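Local coordinates for protein 2,3-dehydroadipyl-CoA hydratase (Escherichia coli, PDB 4FZW) that catalyses the reversible hydration of 2,3-dehydroadipyl-CoA to 3-hydroxyadipyl-CoA in phenylacetate degradation, at residues A89-F94 with C111-L116; G142-L147 with K158-G163. All coordinates share one frame; numbering follows the deposited sequence.

Contact 1 of 2, residues A89-F94 with C111-L116; sequences ARLQAF and CELALL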
loop_
_atom_site.group_PDB
_atom_site.type_symbol
_atom_site.label_atom_id
_atom_site.label_comp_id
_atom_site.label_asym_id
_atom_site.label_seq_id
_atom_site.Cartn_x
_atom_site.Cartn_y
_atom_site.Cartn_z
ATOM N N ALA B 89 -12.129 -14.051 10.061
ATOM C CA ALA B 89 -12.426 -12.927 9.157
ATOM C C ALA B 89 -13.885 -12.534 9.242
ATOM O O ALA B 89 -14.231 -11.380 9.025
ATOM C CB ALA B 89 -12.041 -13.229 7.702
ATOM N N ARG B 90 -14.751 -13.489 9.558
ATOM C CA ARG B 90 -16.153 -13.135 9.756
ATOM C C ARG B 90 -16.353 -12.364 11.058
ATOM O O ARG B 90 -17.205 -11.484 11.116
ATOM C CB ARG B 90 -17.072 -14.359 9.680
ATOM C CG ARG B 90 -17.280 -14.865 8.259
ATOM C CD ARG B 90 -17.682 -16.320 8.242
ATOM N NE ARG B 90 -19.076 -16.494 8.625
ATOM C CZ ARG B 90 -19.736 -17.637 8.503
ATOM N NH1 ARG B 90 -19.121 -18.701 7.994
ATOM N NH2 ARG B 90 -21.001 -17.709 8.888
ATOM N N LEU B 91 -15.571 -12.687 12.091
ATOM C CA LEU B 91 -15.595 -11.921 13.361
ATOM C C LEU B 91 -15.218 -10.466 13.127
ATOM O O LEU B 91 -15.911 -9.555 13.578
ATOM C CB LEU B 91 -14.636 -12.495 14.415
ATOM C CG LEU B 91 -14.821 -13.892 14.997
ATOM C CD1 LEU B 91 -13.682 -14.181 15.959
ATOM C CD2 LEU B 91 -16.167 -14.019 15.684
ATOM N N GLN B 92 -14.108 -10.276 12.415
ATOM C CA GLN B 92 -13.590 -8.958 12.094
ATOM C C GLN B 92 -14.510 -8.147 11.190
ATOM O O GLN B 92 -14.403 -6.936 11.130
ATOM C CB GLN B 92 -12.221 -9.080 11.426
ATOM C CG GLN B 92 -11.888 -7.882 10.555
ATOM C CD GLN B 92 -10.486 -7.920 10.036
ATOM O OE1 GLN B 92 -9.569 -7.351 10.652
ATOM N NE2 GLN B 92 -10.296 -8.586 8.883
ATOM N N ALA B 93 -15.412 -8.815 10.483
ATOM C CA ALA B 93 -16.298 -8.133 9.554
ATOM C C ALA B 93 -17.532 -7.609 10.279
ATOM O O ALA B 93 -18.345 -6.877 9.712
ATOM C CB ALA B 93 -16.682 -9.069 8.398
ATOM N N PHE B 94 -17.665 -7.974 11.548
ATOM C CA PHE B 94 -18.733 -7.421 12.359
ATOM C C PHE B 94 -18.659 -5.901 12.236
ATOM O O PHE B 94 -17.613 -5.305 12.461
ATOM C CB PHE B 94 -18.604 -7.880 13.815
ATOM C CG PHE B 94 -19.650 -7.294 14.738
ATOM C CD1 PHE B 94 -20.980 -7.673 14.638
ATOM C CD2 PHE B 94 -19.303 -6.375 15.708
ATOM C CE1 PHE B 94 -21.947 -7.141 15.486
ATOM C CE2 PHE B 94 -20.272 -5.836 16.567
ATOM C CZ PHE B 94 -21.596 -6.225 16.453
ATOM N N CYS B 111 -5.796 -13.461 23.528
ATOM C CA CYS B 111 -5.235 -12.155 23.263
ATOM C C CYS B 111 -5.660 -11.719 21.873
ATOM O O CYS B 111 -6.108 -10.587 21.697
ATOM C CB CYS B 111 -3.721 -12.174 23.365
ATOM S SG CYS B 111 -2.973 -10.557 23.121
ATOM N N GLU B 112 -5.524 -12.628 20.896
ATOM C CA GLU B 112 -5.901 -12.363 19.499
ATOM C C GLU B 112 -7.337 -11.922 19.360
ATOM O O GLU B 112 -7.617 -10.981 18.634
ATOM C CB GLU B 112 -5.603 -13.569 18.593
ATOM C CG GLU B 112 -4.125 -13.681 18.331
ATOM C CD GLU B 112 -3.715 -14.977 17.727
ATOM O OE1 GLU B 112 -4.379 -16.007 17.982
ATOM O OE2 GLU B 112 -2.705 -14.959 16.990
ATOM N N LEU B 113 -8.238 -12.587 20.082
ATOM C CA LEU B 113 -9.635 -12.158 20.147
ATOM C C LEU B 113 -9.731 -10.703 20.582
ATOM O O LEU B 113 -10.321 -9.886 19.892
ATOM C CB LEU B 113 -10.437 -13.057 21.087
ATOM C CG LEU B 113 -11.934 -12.754 21.254
ATOM C CD1 LEU B 113 -12.648 -12.799 19.866
ATOM C CD2 LEU B 113 -12.618 -13.699 22.260
ATOM N N ALA B 114 -9.122 -10.379 21.720
ATOM C CA ALA B 114 -9.173 -9.019 22.273
ATOM C C ALA B 114 -8.595 -7.948 21.321
ATOM O O ALA B 114 -9.209 -6.907 21.092
ATOM C CB ALA B 114 -8.496 -8.988 23.633
ATOM N N LEU B 115 -7.427 -8.229 20.760
ATOM C CA LEU B 115 -6.860 -7.411 19.701
ATOM C C LEU B 115 -7.866 -7.215 18.568
ATOM O O LEU B 115 -7.927 -6.146 17.961
ATOM C CB LEU B 115 -5.586 -8.058 19.153
ATOM C CG LEU B 115 -4.377 -8.099 20.092
ATOM C CD1 LEU B 115 -3.374 -9.174 19.686
ATOM C CD2 LEU B 115 -3.716 -6.729 20.161
ATOM N N LEU B 116 -8.659 -8.245 18.291
ATOM C CA LEU B 116 -9.647 -8.166 17.221
ATOM C C LEU B 116 -10.720 -7.119 17.517
ATOM O O LEU B 116 -11.321 -6.553 16.593
ATOM C CB LEU B 116 -10.272 -9.539 16.943
ATOM C CG LEU B 116 -11.223 -9.707 15.748
ATOM C CD1 LEU B 116 -11.124 -11.116 15.114
ATOM C CD2 LEU B 116 -12.671 -9.382 16.159
#

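Contact 2 of 2, residues G142-L147 with K158-G163; sequences GGTQRL and KMVLSG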
loop_
_atom_site.group_PDB
_atom_site.type_symbol
_atom_site.label_atom_id
_atom_site.label_comp_id
_atom_site.label_asym_id
_atom_site.label_seq_id
_atom_site.Cartn_x
_atom_site.Cartn_y
_atom_site.Cartn_z
ATOM N N GLY B 142 -3.833 -13.228 13.857
ATOM C CA GLY B 142 -3.626 -11.791 13.902
ATOM C C GLY B 142 -2.667 -11.317 14.959
ATOM O O GLY B 142 -2.244 -10.173 14.959
ATOM N N GLY B 143 -2.323 -12.205 15.874
ATOM C CA GLY B 143 -1.357 -11.876 16.894
ATOM C C GLY B 143 -0.091 -11.198 16.381
ATOM O O GLY B 143 0.476 -10.361 17.086
ATOM N N THR B 144 0.368 -11.561 15.183
ATOM C CA THR B 144 1.603 -10.983 14.641
ATOM C C THR B 144 1.397 -9.644 13.943
ATOM O O THR B 144 2.365 -8.996 13.549
ATOM C CB THR B 144 2.302 -11.905 13.603
ATOM O OG1 THR B 144 1.468 -12.067 12.444
ATOM C CG2 THR B 144 2.630 -13.258 14.206
ATOM N N GLN B 145 0.140 -9.244 13.777
ATOM C CA GLN B 145 -0.214 -8.131 12.912
ATOM C C GLN B 145 -0.855 -7.018 13.703
ATOM O O GLN B 145 -0.504 -5.848 13.555
ATOM C CB GLN B 145 -1.184 -8.604 11.819
ATOM C CG GLN B 145 -0.599 -9.670 10.902
ATOM C CD GLN B 145 0.666 -9.198 10.234
ATOM O OE1 GLN B 145 0.712 -8.103 9.681
ATOM N NE2 GLN B 145 1.719 -10.004 10.324
ATOM N N ARG B 146 -1.802 -7.381 14.555
ATOM C CA ARG B 146 -2.558 -6.371 15.258
ATOM C C ARG B 146 -1.793 -5.801 16.457
ATOM O O ARG B 146 -1.925 -4.620 16.769
ATOM C CB ARG B 146 -3.918 -6.918 15.638
ATOM C CG ARG B 146 -4.904 -6.731 14.538
ATOM C CD ARG B 146 -6.270 -7.210 14.914
ATOM N NE ARG B 146 -6.388 -8.630 14.644
ATOM C CZ ARG B 146 -7.245 -9.153 13.776
ATOM N NH1 ARG B 146 -8.072 -8.370 13.107
ATOM N NH2 ARG B 146 -7.283 -10.460 13.590
ATOM N N LEU B 147 -0.965 -6.628 17.084
ATOM C CA LEU B 147 -0.230 -6.207 18.262
ATOM C C LEU B 147 0.814 -5.130 17.935
ATOM O O LEU B 147 0.896 -4.087 18.616
ATOM C CB LEU B 147 0.409 -7.417 18.966
ATOM C CG LEU B 147 1.097 -7.142 20.313
ATOM C CD1 LEU B 147 0.195 -6.338 21.258
ATOM C CD2 LEU B 147 1.535 -8.432 20.968
ATOM N N LYS B 158 9.044 -8.844 21.123
ATOM C CA LYS B 158 9.375 -9.468 22.386
ATOM C C LYS B 158 8.338 -10.529 22.724
ATOM O O LYS B 158 8.656 -11.716 22.800
ATOM C CB LYS B 158 9.487 -8.403 23.480
ATOM C CG LYS B 158 10.017 -8.909 24.818
ATOM C CD LYS B 158 9.970 -7.786 25.864
ATOM C CE LYS B 158 10.002 -8.312 27.270
ATOM N NZ LYS B 158 9.878 -7.175 28.231
ATOM N N MET B 159 7.094 -10.102 22.904
ATOM C CA MET B 159 6.039 -11.006 23.330
ATOM C C MET B 159 5.878 -12.148 22.352
ATOM O O MET B 159 5.673 -13.289 22.767
ATOM C CB MET B 159 4.712 -10.263 23.474
ATOM C CG MET B 159 4.767 -9.083 24.416
ATOM S SD MET B 159 3.270 -8.112 24.401
ATOM C CE MET B 159 2.056 -9.259 25.032
ATOM N N VAL B 160 5.959 -11.842 21.053
ATOM C CA VAL B 160 5.725 -12.850 20.014
ATOM C C VAL B 160 6.888 -13.836 19.916
ATOM O O VAL B 160 6.673 -15.043 19.866
ATOM C CB VAL B 160 5.421 -12.204 18.638
ATOM C CG1 VAL B 160 5.595 -13.236 17.434
ATOM C CG2 VAL B 160 4.012 -11.543 18.652
ATOM N N LEU B 161 8.113 -13.316 19.922
ATOM C CA LEU B 161 9.300 -14.162 19.837
ATOM C C LEU B 161 9.615 -14.930 21.137
ATOM O O LEU B 161 10.073 -16.073 21.083
ATOM C CB LEU B 161 10.518 -13.360 19.346
ATOM C CG LEU B 161 10.363 -12.727 17.957
ATOM C CD1 LEU B 161 11.469 -11.730 17.644
ATOM C CD2 LEU B 161 10.284 -13.808 16.914
ATOM N N SER B 162 9.375 -14.304 22.294
ATOM C CA SER B 162 9.673 -14.930 23.580
ATOM C C SER B 162 8.468 -15.644 24.204
ATOM O O SER B 162 8.640 -16.678 24.854
ATOM C CB SER B 162 10.250 -13.915 24.566
ATOM O OG SER B 162 9.240 -13.151 25.211
ATOM N N GLY B 163 7.265 -15.098 24.025
ATOM C CA GLY B 163 6.064 -15.686 24.606
ATOM C C GLY B 163 5.639 -15.192 25.993
ATOM O O GLY B 163 4.637 -15.647 26.543
#

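Contact 1 of 2, residues A89-F94 with C111-L116
Gln92 and Leu116 mark the closest approach of two helical backbones, with Gln92 CA 6.5 Å from Leu116 CA. Segment 89-94 lies on helix 84-92 and runs into a loop that holds Phe94; Phe94 N still bonds to Leu91 O at 3.1 Å. The partner, 111-116, belongs to helix 109-116. No hydrogen bond links the segments; Leu116 and Leu91 carry most of the contact, with smaller shares from Gln92 and Leu113.

Leu116 supplies the main wedge. Its CG stands anti to the backbone N (chi1 -173°), which extends the side chain across to helix 84-92, where it meets Leu91 at about a right angle. The two methyls divide the work. Leu116 CD1 packs 3.8 Å from Leu91 CB and also near Leu91 CD1, whereas Leu116 CD2 lies against the peptide link between Leu91 and Gln92, 4.1 Å from Gln92 N. Leu91 takes the other common leucine torsion, with CG beside its own N (chi1 -64°), and Leu91 CD1 also comes within 4.3 Å of Leu113 CD1. Gln92 adds the root of its side chain, Gln92 CB lying 4.4 Å from Leu116 CD1.

The other flanks are covered by separate parts of the fold. Leu91 also rests on Leu37 and Val38 of helix 31-46, Leu113 touches Phe62, and Gln92 packs on Leu224 of a neighbouring subunit. In this crotonase-family fold the helices are followed along the chain by strands 98-102 and 119-123, adjacent and parallel in the six-stranded sheet. With leucine methyls packing on aliphatic carbons and one peptide link, cohesion between the helices here is van der Waals and hydrophobic in nature, without the directional restraint of a cross-helix hydrogen bond.

Contact 2 of 2, residues G142-L147 with K158-G163
Leu147 CG lies anti to the backbone N (chi1 -174°), placing its CD2 methyl against Met159 in this crotonase fold; Met159 CG sits beside its own N, and the chain bends at chi3 (64°) to turn the thioether end to meet it. The two side chains cross at about a right angle, with Leu147 CD2 3.9 Å from Met159 SD and 4.2 Å from Met159 CE. Thr144 CA lies only 7.0 Å from Val160 CA, so the mostly helical chain between them must bend back and cannot be one straight helix.

Val160 faces the glycine-containing turn ahead of the helix. Val160 CG2 approaches Gly143 O to 4.0 Å, while Val160 CG1 is 4.4 Å from Thr144 CG2; Leu130 backs both Val160 and Leu147. The turn itself is held by Gly142 O, which accepts from Gln145 N and Arg146 N, and Glu227 of a neighbouring subunit bonds Gly142 N and Thr144 N, tying this bend to the oligomer. At the far end, just before Gly163 leaves the helix with positive phi, Ser162 OG donates to Lys158 O at 2.9 Å from 53° above the carbonyl plane, sharing that oxygen with Ser162 N.

Overall arrangement
Contact 1 closes before contact 2 opens along the chain, and they lie about 15 Å apart, centre to centre. Contact 1 sits near the centre of the chain, about 5 Å away centre to centre, whereas contact 2 is about 17 Å out. Helix 109-116 joins them: one flank meets helix 84-92, while Leu115 packs on Arg146 and Leu147 of the helical region 146-162. Glu112 OE2, 3.0 Å from Gly143 N in a probable hydrogen bond, adds a polar link. Both contacts border other copies of the protein, so the packing around helix 109-116 connects the interior of this crotonase-type chain with subunit interfaces of the twelve-chain assembly.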